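Local atomic coordinates of alkylhalidase CmlS (Streptomyces venezuelae, PDB entry 3I3L), a protein that is a flavin-dependent halogenase of chloramphenicol biosynthesis that carries FAD joined covalently to an aspartate. Residues 231-236 and 273-278. Numbering follows the deposited sequence.
Sequences FEDGWV and LAKCAK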
loop_
_atom_site.group_PDB
_atom_site.type_symbol
_atom_site.label_atom_id
_atom_site.label_comp_id
_atom_site.label_asym_id
_atom_site.label_seq_id
_atom_site.Cartn_x
_atom_site.Cartn_y
_atom_site.Cartn_z
ATOM N N PHE A 231 6.638 0.578 21.858
ATOM C CA PHE A 231 7.400 0.466 23.125
ATOM C C PHE A 231 8.853 0.892 22.821
ATOM O O PHE A 231 9.161 1.369 21.698
ATOM C CB PHE A 231 7.321 -0.966 23.678
ATOM C CG PHE A 231 8.105 -2.001 22.859
ATOM C CD1 PHE A 231 9.258 -2.580 23.374
ATOM C CD2 PHE A 231 7.622 -2.467 21.617
ATOM C CE1 PHE A 231 9.948 -3.554 22.648
ATOM C CE2 PHE A 231 8.307 -3.453 20.868
ATOM C CZ PHE A 231 9.483 -3.964 21.372
ATOM N N GLU A 232 9.759 0.701 23.792
ATOM C CA GLU A 232 11.118 1.223 23.702
ATOM C C GLU A 232 11.882 0.858 22.458
ATOM O O GLU A 232 12.594 1.695 21.933
ATOM C CB GLU A 232 11.989 0.748 24.928
ATOM C CG GLU A 232 13.532 1.089 24.686
ATOM C CD GLU A 232 14.466 0.814 25.906
ATOM O OE1 GLU A 232 14.594 -0.359 26.348
ATOM O OE2 GLU A 232 15.083 1.793 26.415
ATOM N N ASP A 233 11.803 -0.419 22.062
ATOM C CA ASP A 233 12.643 -0.976 21.018
ATOM C C ASP A 233 11.871 -1.185 19.697
ATOM O O ASP A 233 12.341 -1.935 18.803
ATOM C CB ASP A 233 13.254 -2.353 21.437
ATOM C CG ASP A 233 14.201 -2.259 22.615
ATOM O OD1 ASP A 233 15.069 -1.356 22.626
ATOM O OD2 ASP A 233 14.077 -3.130 23.504
ATOM N N GLY A 234 10.719 -0.554 19.557
ATOM C CA GLY A 234 9.913 -0.708 18.302
ATOM C C GLY A 234 8.387 -0.788 18.529
ATOM O O GLY A 234 7.860 0.002 19.305
ATOM N N TRP A 235 7.680 -1.664 17.793
ATOM C CA TRP A 235 6.250 -1.743 17.953
ATOM C C TRP A 235 5.754 -3.159 17.955
ATOM O O TRP A 235 6.453 -4.050 17.437
ATOM C CB TRP A 235 5.459 -0.823 16.966
ATOM C CG TRP A 235 5.784 -0.986 15.493
ATOM C CD1 TRP A 235 6.789 -0.344 14.787
ATOM C CD2 TRP A 235 5.102 -1.837 14.546
ATOM N NE1 TRP A 235 6.780 -0.784 13.493
ATOM C CE2 TRP A 235 5.739 -1.663 13.303
ATOM C CE3 TRP A 235 3.979 -2.666 14.623
ATOM C CZ2 TRP A 235 5.323 -2.344 12.129
ATOM C CZ3 TRP A 235 3.556 -3.356 13.454
ATOM C CH2 TRP A 235 4.226 -3.190 12.235
ATOM N N VAL A 236 4.563 -3.366 18.541
ATOM C CA VAL A 236 3.921 -4.682 18.613
ATOM C C VAL A 236 2.640 -4.717 17.775
ATOM O O VAL A 236 1.829 -3.781 17.884
ATOM C CB VAL A 236 3.500 -4.984 20.086
ATOM C CG1 VAL A 236 2.682 -6.280 20.203
ATOM C CG2 VAL A 236 4.729 -5.013 20.998
ATOM N N LEU A 273 8.335 -8.812 24.737
ATOM C CA LEU A 273 6.903 -8.519 24.708
ATOM C C LEU A 273 6.442 -7.978 26.073
ATOM O O LEU A 273 5.508 -7.198 26.153
ATOM C CB LEU A 273 6.097 -9.759 24.339
ATOM C CG LEU A 273 4.594 -9.642 24.116
ATOM C CD1 LEU A 273 4.254 -8.528 23.132
ATOM C CD2 LEU A 273 4.070 -11.009 23.606
ATOM N N ALA A 274 7.117 -8.402 27.138
ATOM C CA ALA A 274 6.781 -7.997 28.505
ATOM C C ALA A 274 7.122 -6.511 28.723
ATOM O O ALA A 274 6.640 -5.882 29.646
ATOM C CB ALA A 274 7.534 -8.887 29.474
ATOM N N LYS A 275 7.945 -5.939 27.859
ATOM C CA LYS A 275 8.266 -4.512 27.979
ATOM C C LYS A 275 7.157 -3.597 27.492
ATOM O O LYS A 275 7.251 -2.390 27.685
ATOM C CB LYS A 275 9.531 -4.191 27.209
ATOM C CG LYS A 275 10.806 -4.800 27.794
ATOM C CD LYS A 275 12.057 -4.390 26.972
ATOM C CE LYS A 275 12.675 -2.949 27.373
ATOM N NZ LYS A 275 11.706 -1.705 27.444
ATOM N N CYS A 276 6.132 -4.160 26.816
ATOM C CA CYS A 276 5.065 -3.359 26.181
ATOM C C CYS A 276 3.809 -3.484 27.027
ATOM O O CYS A 276 2.993 -4.405 26.842
ATOM C CB CYS A 276 4.787 -3.820 24.739
ATOM S SG CYS A 276 3.463 -2.857 23.933
ATOM N N ALA A 277 3.662 -2.547 27.970
ATOM C CA ALA A 277 2.612 -2.642 28.978
ATOM C C ALA A 277 1.197 -2.725 28.358
ATOM O O ALA A 277 0.444 -3.640 28.681
ATOM C CB ALA A 277 2.748 -1.456 30.023
ATOM N N LYS A 278 0.818 -1.795 27.472
ATOM C CA LYS A 278 -0.541 -1.829 26.893
ATOM C C LYS A 278 -0.794 -3.197 26.212
ATOM O O LYS A 278 -1.914 -3.744 26.270
ATOM C CB LYS A 278 -0.790 -0.666 25.938
ATOM C CG LYS A 278 -0.903 0.800 26.628
ATOM C CD LYS A 278 -0.188 1.953 25.728
ATOM C CE LYS A 278 1.396 2.084 25.907
ATOM N NZ LYS A 278 2.182 0.760 26.471
HETATM O O HOH W 1 9.051 -0.791 26.153
#
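V236 and F231 meet C276 where a beta hairpin lies against the turn between two helices. The hairpin joins strands 226-231 and 234-240 of the large mixed sheet in the FAD-binding domain; its two-residue loop, E232 and D233, forms a type I turn, closed by G234 N to F231 O at 3.3 Å, with F231 N bonding back to G234 O. G234 suits the exit of this turn because its positive phi, 141°, is readily reached without a side chain. Facing it, L273 to C276 makes another type I turn, leading from helix 265-273 into helix 277-283, with C276 at the N-cap. Compact and weakly polar, C276 lies against both strands, its CB 4.0 Å from F231 CB and its SG, trans to the backbone N (chi1 180°), 3.9 Å from V236 CG2. Branching at CB lets V236 serve two partners: CG2 meets the cysteine, and CG1 touches L273 CD1, the two side chains crossing nearly at right angles. L273 also packs on V248 and L250 of the adjacent strand 245-253, so the helical turn spreads across more than one strand. The F231 ring, lying under its own turn with G234 N above its centre, presents CD1 obliquely to K275 CB. From there the long lysine reaches past the ring toward the acidic turn, its chain bent at chi3 (84°) and chi4 to bring NZ back over E232. NZ forms a salt bridge with E232 OE1 at 3.4 Å, its hydrogen bond weak, and D233 probably adds only longer-range attraction. One water links the two backbones: it accepts from E232 N and from K275 NZ at 3.1 Å, and donates to K275 O at 2.9 Å.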